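Local coordinates for CCHC-type domain-containing protein (Trypanosoma brucei brucei, PDB 7C45) that binds RNA and probably degrades it from the 3' end, being an RNase D type exonuclease implicated in trimming guide RNAs, at residues M144-R156 and D191-V203. Residues are numbered along the deposited sequence; the frame is centred on the assembly and turned at random.
Sequences MGYVLKSVAGLTR and DVRHILLLSNYLV. With CA (calcium ion), chain E; nucleotides of chain B.
M144 and L198 interlock as knobs into holes where two helices of the DEDD-type exonuclease domain, an RNase H-like fold, cross at 38°. M144 enters the hole formed by D191, H194, I195 and L198. Its unbranched chain, bent at chi2 and chi3, lays SD 3.8 Å from L198 CD1 and carries CE to I195 CG1. L198 answers by filling the gap among M144, V147, L148 and V151, its forked end splitting the work: CD1 faces the sulfur, CD2 meets V151. Here the packing is dense and mostly apolar, with no hydrogen bond between the segments. Beta-branched V151 has CG1 anti to the backbone N (chi1 172°), which presses that methyl against Y201 CB at 3.4 Å. Beside it the small A152 lets the Y201 ring come close, CB lying over one face 4.0 Å from the ring centroid. L148, also forked, puts CD2 on L198 and CD1 over the imidazole of H194, a CH-pi contact only 16° off the ring normal.

Toward the RNA the contact loosens. Exposed R156, beyond helix 144-152, bends at chi2 and lays CD obliquely against the H194 ring; its length still brings NH2 to D191 OD1 in a long salt bridge of 3.9 Å. NH1 lies near O4 of U7 of chain B, while Y146 turns one ring face to the base of U6 of chain B, whose N3 lies 3.4 Å above the ring plane. D191 joins the packed helices to the active site: OD1 pairs with R156, and OD2, sharing a calcium ion with D41 and E43, lies 2.4 Å from the metal.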
loop_
_atom_site.group_PDB
_atom_site.type_symbol
_atom_site.label_atom_id
_atom_site.label_comp_id
_atom_site.label_asym_id
_atom_site.label_seq_id
_atom_site.Cartn_x
_atom_site.Cartn_y
_atom_site.Cartn_z
ATOM N N MET A 144 -5.861 -1.905 -2.999
ATOM C CA MET A 144 -5.961 -0.582 -2.401
ATOM C C MET A 144 -7.405 -0.098 -2.307
ATOM O O MET A 144 -7.797 0.525 -1.315
ATOM C CB MET A 144 -5.119 0.395 -3.226
ATOM C CG MET A 144 -5.222 1.833 -2.836
ATOM S SD MET A 144 -4.544 2.200 -1.216
ATOM C CE MET A 144 -2.800 2.319 -1.618
ATOM N N GLY A 145 -8.208 -0.355 -3.335
ATOM C CA GLY A 145 -9.579 0.133 -3.313
ATOM C C GLY A 145 -10.392 -0.457 -2.175
ATOM O O GLY A 145 -11.093 0.258 -1.455
ATOM N N TYR A 146 -10.292 -1.774 -2.001
ATOM C CA TYR A 146 -10.980 -2.467 -0.918
ATOM C C TYR A 146 -10.489 -2.003 0.448
ATOM O O TYR A 146 -11.288 -1.812 1.377
ATOM C CB TYR A 146 -10.772 -3.973 -1.072
ATOM C CG TYR A 146 -11.559 -4.796 -0.067
ATOM C CD1 TYR A 146 -11.070 -5.036 1.202
ATOM C CD2 TYR A 146 -12.792 -5.325 -0.403
ATOM C CE1 TYR A 146 -11.794 -5.771 2.115
ATOM C CE2 TYR A 146 -13.514 -6.078 0.491
ATOM C CZ TYR A 146 -13.012 -6.301 1.748
ATOM O OH TYR A 146 -13.733 -7.042 2.654
ATOM N N VAL A 147 -9.173 -1.856 0.610
ATOM C CA VAL A 147 -8.669 -1.427 1.906
ATOM C C VAL A 147 -9.105 -0.005 2.193
ATOM O O VAL A 147 -9.483 0.325 3.321
ATOM C CB VAL A 147 -7.145 -1.564 1.975
ATOM C CG1 VAL A 147 -6.658 -1.036 3.328
ATOM C CG2 VAL A 147 -6.753 -2.979 1.770
ATOM N N LEU A 148 -9.059 0.864 1.183
ATOM C CA LEU A 148 -9.488 2.241 1.385
ATOM C C LEU A 148 -10.928 2.299 1.890
ATOM O O LEU A 148 -11.228 3.004 2.856
ATOM C CB LEU A 148 -9.320 3.030 0.089
ATOM C CG LEU A 148 -7.981 3.731 -0.073
ATOM C CD1 LEU A 148 -7.942 4.381 -1.446
ATOM C CD2 LEU A 148 -7.787 4.768 1.034
ATOM N N LYS A 149 -11.820 1.519 1.272
ATOM C CA LYS A 149 -13.235 1.537 1.638
ATOM C C LYS A 149 -13.455 0.971 3.033
ATOM O O LYS A 149 -14.175 1.559 3.855
ATOM C CB LYS A 149 -14.032 0.747 0.597
ATOM C CG LYS A 149 -15.537 0.697 0.803
ATOM C CD LYS A 149 -16.210 0.335 -0.517
ATOM C CE LYS A 149 -17.364 -0.648 -0.346
ATOM N NZ LYS A 149 -18.423 -0.121 0.535
ATOM N N SER A 150 -12.833 -0.163 3.325
ATOM C CA SER A 150 -13.047 -0.790 4.620
ATOM C C SER A 150 -12.417 0.013 5.754
ATOM O O SER A 150 -12.980 0.076 6.847
ATOM C CB SER A 150 -12.510 -2.215 4.606
ATOM O OG SER A 150 -12.468 -2.720 5.923
ATOM N N VAL A 151 -11.257 0.626 5.530
ATOM C CA VAL A 151 -10.566 1.312 6.618
ATOM C C VAL A 151 -10.998 2.770 6.740
ATOM O O VAL A 151 -11.236 3.259 7.843
ATOM C CB VAL A 151 -9.042 1.209 6.446
ATOM C CG1 VAL A 151 -8.372 2.089 7.453
ATOM C CG2 VAL A 151 -8.586 -0.237 6.605
ATOM N N ALA A 152 -11.099 3.499 5.638
ATOM C CA ALA A 152 -11.368 4.930 5.695
ATOM C C ALA A 152 -12.741 5.308 5.162
ATOM O O ALA A 152 -13.092 6.489 5.180
ATOM C CB ALA A 152 -10.293 5.704 4.919
ATOM N N GLY A 153 -13.523 4.347 4.686
ATOM C CA GLY A 153 -14.813 4.662 4.113
ATOM C C GLY A 153 -14.741 5.376 2.788
ATOM O O GLY A 153 -15.749 5.914 2.332
ATOM N N LEU A 154 -13.581 5.379 2.143
ATOM C CA LEU A 154 -13.354 6.147 0.929
ATOM C C LEU A 154 -13.504 5.284 -0.312
ATOM O O LEU A 154 -13.037 4.142 -0.351
ATOM C CB LEU A 154 -11.959 6.770 0.923
ATOM C CG LEU A 154 -11.832 8.111 1.632
ATOM C CD1 LEU A 154 -10.396 8.575 1.641
ATOM C CD2 LEU A 154 -12.725 9.135 0.954
ATOM N N THR A 155 -14.123 5.856 -1.337
ATOM C CA THR A 155 -14.168 5.281 -2.674
ATOM C C THR A 155 -13.436 6.244 -3.597
ATOM O O THR A 155 -13.893 7.372 -3.807
ATOM C CB THR A 155 -15.606 5.053 -3.133
ATOM O OG1 THR A 155 -16.223 4.084 -2.280
ATOM C CG2 THR A 155 -15.634 4.554 -4.572
ATOM N N ARG A 156 -12.297 5.812 -4.129
ATOM C CA ARG A 156 -11.468 6.683 -4.955
ATOM C C ARG A 156 -11.904 6.612 -6.410
ATOM O O ARG A 156 -12.863 7.277 -6.804
ATOM C CB ARG A 156 -9.991 6.313 -4.824
ATOM C CG ARG A 156 -9.572 5.154 -5.691
ATOM C CD ARG A 156 -8.500 4.305 -5.015
ATOM N NE ARG A 156 -8.565 2.934 -5.503
ATOM C CZ ARG A 156 -7.592 2.297 -6.145
ATOM N NH1 ARG A 156 -7.800 1.054 -6.558
ATOM N NH2 ARG A 156 -6.414 2.876 -6.353
ATOM N N ASP A 191 -1.610 6.838 -5.197
ATOM C CA ASP A 191 -1.459 5.808 -4.173
ATOM C C ASP A 191 -0.784 6.324 -2.907
ATOM O O ASP A 191 -1.173 5.927 -1.803
ATOM C CB ASP A 191 -0.691 4.608 -4.707
ATOM C CG ASP A 191 -1.513 3.754 -5.636
ATOM O OD1 ASP A 191 -2.752 3.868 -5.631
ATOM O OD2 ASP A 191 -0.908 2.957 -6.376
ATOM N N VAL A 192 0.242 7.184 -3.025
ATOM C CA VAL A 192 0.952 7.567 -1.807
ATOM C C VAL A 192 0.090 8.474 -0.940
ATOM O O VAL A 192 0.223 8.456 0.286
ATOM C CB VAL A 192 2.314 8.225 -2.086
ATOM C CG1 VAL A 192 3.355 7.154 -2.495
ATOM C CG2 VAL A 192 2.194 9.365 -3.116
ATOM N N ARG A 193 -0.793 9.270 -1.549
ATOM C CA ARG A 193 -1.777 10.002 -0.745
ATOM C C ARG A 193 -2.616 9.031 0.070
ATOM O O ARG A 193 -2.831 9.224 1.269
ATOM C CB ARG A 193 -2.701 10.847 -1.630
ATOM C CG ARG A 193 -2.067 12.002 -2.377
ATOM C CD ARG A 193 -3.168 12.901 -2.932
ATOM N NE ARG A 193 -2.680 13.825 -3.930
ATOM C CZ ARG A 193 -2.802 13.654 -5.243
ATOM N NH1 ARG A 193 -3.384 12.564 -5.736
ATOM N NH2 ARG A 193 -2.314 14.559 -6.074
ATOM N N HIS A 194 -3.104 7.983 -0.583
ATOM C CA HIS A 194 -3.920 6.976 0.091
ATOM C C HIS A 194 -3.131 6.235 1.155
ATOM O O HIS A 194 -3.653 5.939 2.221
ATOM C CB HIS A 194 -4.462 5.991 -0.936
ATOM C CG HIS A 194 -5.345 6.627 -1.953
ATOM N ND1 HIS A 194 -6.168 7.693 -1.660
ATOM C CD2 HIS A 194 -5.528 6.352 -3.262
ATOM C CE1 HIS A 194 -6.822 8.050 -2.750
ATOM N NE2 HIS A 194 -6.454 7.253 -3.733
ATOM N N ILE A 195 -1.864 5.940 0.885
ATOM C CA ILE A 195 -1.031 5.281 1.878
ATOM C C ILE A 195 -0.876 6.153 3.115
ATOM O O ILE A 195 -0.986 5.670 4.244
ATOM C CB ILE A 195 0.335 4.924 1.268
ATOM C CG1 ILE A 195 0.129 3.811 0.243
ATOM C CG2 ILE A 195 1.281 4.477 2.369
ATOM C CD1 ILE A 195 1.369 3.515 -0.664
ATOM N N LEU A 196 -0.580 7.440 2.924
ATOM C CA LEU A 196 -0.354 8.288 4.086
ATOM C C LEU A 196 -1.642 8.448 4.887
ATOM O O LEU A 196 -1.635 8.367 6.119
ATOM C CB LEU A 196 0.225 9.640 3.646
ATOM C CG LEU A 196 0.673 10.593 4.765
ATOM C CD1 LEU A 196 1.866 10.027 5.507
ATOM C CD2 LEU A 196 0.982 12.005 4.242
ATOM N N LEU A 197 -2.768 8.616 4.210
ATOM C CA LEU A 197 -3.998 8.781 4.974
ATOM C C LEU A 197 -4.383 7.481 5.670
ATOM O O LEU A 197 -4.892 7.505 6.799
ATOM C CB LEU A 197 -5.114 9.298 4.079
ATOM C CG LEU A 197 -5.900 8.448 3.092
ATOM C CD1 LEU A 197 -7.074 7.719 3.761
ATOM C CD2 LEU A 197 -6.384 9.321 1.959
ATOM N N LEU A 198 -4.129 6.332 5.022
ATOM C CA LEU A 198 -4.417 5.052 5.660
ATOM C C LEU A 198 -3.600 4.853 6.918
ATOM O O LEU A 198 -4.069 4.198 7.864
ATOM C CB LEU A 198 -4.141 3.905 4.690
ATOM C CG LEU A 198 -5.271 3.698 3.672
ATOM C CD1 LEU A 198 -4.842 2.714 2.586
ATOM C CD2 LEU A 198 -6.567 3.237 4.362
ATOM N N SER A 199 -2.361 5.358 6.935
ATOM C CA SER A 199 -1.528 5.220 8.124
ATOM C C SER A 199 -2.157 5.918 9.316
ATOM O O SER A 199 -1.963 5.485 10.450
ATOM C CB SER A 199 -0.125 5.771 7.882
ATOM O OG SER A 199 -0.162 7.183 7.740
ATOM N N ASN A 200 -2.941 6.970 9.072
ATOM C CA ASN A 200 -3.603 7.669 10.172
ATOM C C ASN A 200 -4.647 6.791 10.833
ATOM O O ASN A 200 -4.930 6.947 12.026
ATOM C CB ASN A 200 -4.258 8.956 9.671
ATOM C CG ASN A 200 -3.251 10.061 9.402
ATOM O OD1 ASN A 200 -2.147 10.063 9.957
ATOM N ND2 ASN A 200 -3.633 11.011 8.557
ATOM N N TYR A 201 -5.239 5.878 10.077
ATOM C CA TYR A 201 -6.244 5.002 10.639
ATOM C C TYR A 201 -5.640 3.769 11.283
ATOM O O TYR A 201 -6.189 3.262 12.261
ATOM C CB TYR A 201 -7.222 4.560 9.554
ATOM C CG TYR A 201 -8.134 5.644 9.041
ATOM C CD1 TYR A 201 -7.729 6.503 8.018
ATOM C CD2 TYR A 201 -9.401 5.804 9.566
ATOM C CE1 TYR A 201 -8.563 7.477 7.544
ATOM C CE2 TYR A 201 -10.237 6.775 9.100
ATOM C CZ TYR A 201 -9.824 7.600 8.087
ATOM O OH TYR A 201 -10.675 8.561 7.629
ATOM N N LEU A 202 -4.526 3.269 10.744
ATOM C CA LEU A 202 -3.997 1.973 11.135
ATOM C C LEU A 202 -2.877 2.061 12.155
ATOM O O LEU A 202 -2.711 1.134 12.951
ATOM C CB LEU A 202 -3.502 1.221 9.891
ATOM C CG LEU A 202 -4.604 0.756 8.926
ATOM C CD1 LEU A 202 -4.048 0.210 7.593
ATOM C CD2 LEU A 202 -5.511 -0.287 9.598
ATOM N N VAL A 203 -2.116 3.150 12.155
ATOM C CA VAL A 203 -0.920 3.296 12.970
ATOM C C VAL A 203 -1.247 4.184 14.158
ATOM O O VAL A 203 -1.882 5.236 14.002
ATOM C CB VAL A 203 0.237 3.883 12.142
ATOM C CG1 VAL A 203 1.525 3.892 12.938
ATOM C CG2 VAL A 203 0.398 3.102 10.874
HETATM CA CA CA E . 1.025 3.189 -7.803
ATOM P P U B 6 -16.059 -10.588 -4.747
ATOM O OP1 U B 6 -16.385 -10.553 -6.184
ATOM O OP2 U B 6 -15.443 -11.797 -4.165
ATOM O "O5'" U B 6 -15.079 -9.392 -4.405
ATOM C "C5'" U B 6 -15.404 -8.054 -4.739
ATOM C "C4'" U B 6 -14.159 -7.201 -4.782
ATOM O "O4'" U B 6 -13.654 -7.027 -3.434
ATOM C "C3'" U B 6 -12.997 -7.775 -5.593
ATOM O "O3'" U B 6 -12.258 -6.690 -6.131
ATOM C "C2'" U B 6 -12.153 -8.458 -4.524
ATOM O "O2'" U B 6 -10.788 -8.625 -4.836
ATOM C "C1'" U B 6 -12.327 -7.504 -3.355
ATOM N N1 U B 6 -12.143 -8.136 -2.050
ATOM C C2 U B 6 -10.978 -7.838 -1.381
ATOM O O2 U B 6 -10.120 -7.095 -1.829
ATOM N N3 U B 6 -10.852 -8.424 -0.148
ATOM C C4 U B 6 -11.748 -9.276 0.440
ATOM O O4 U B 6 -11.477 -9.732 1.555
ATOM C C5 U B 6 -12.923 -9.545 -0.332
ATOM C C6 U B 6 -13.091 -8.989 -1.532
ATOM P P U B 7 -12.517 -6.133 -7.566
ATOM O OP1 U B 7 -12.823 -4.739 -7.423
ATOM O OP2 U B 7 -13.394 -7.027 -8.233
ATOM O "O5'" U B 7 -11.132 -6.366 -8.277
ATOM C "C5'" U B 7 -9.984 -5.865 -7.667
ATOM C "C4'" U B 7 -8.742 -6.523 -8.171
ATOM O "O4'" U B 7 -8.238 -5.698 -9.251
ATOM C "C3'" U B 7 -7.669 -6.431 -7.109
ATOM O "O3'" U B 7 -6.564 -7.256 -7.330
ATOM C "C2'" U B 7 -7.344 -4.950 -7.220
ATOM O "O2'" U B 7 -6.187 -4.418 -6.648
ATOM C "C1'" U B 7 -7.328 -4.758 -8.736
ATOM N N1 U B 7 -7.780 -3.402 -9.070
ATOM C C2 U B 7 -6.827 -2.466 -9.421
ATOM O O2 U B 7 -5.664 -2.748 -9.587
ATOM N N3 U B 7 -7.312 -1.200 -9.645
ATOM C C4 U B 7 -8.620 -0.780 -9.529
ATOM O O4 U B 7 -8.904 0.394 -9.752
ATOM C C5 U B 7 -9.536 -1.800 -9.116
ATOM C C6 U B 7 -9.092 -3.042 -8.895
HETATM O O HOH W 1 -0.512 5.607 -7.877
HETATM O O HOH W 2 -0.701 3.164 -9.591
#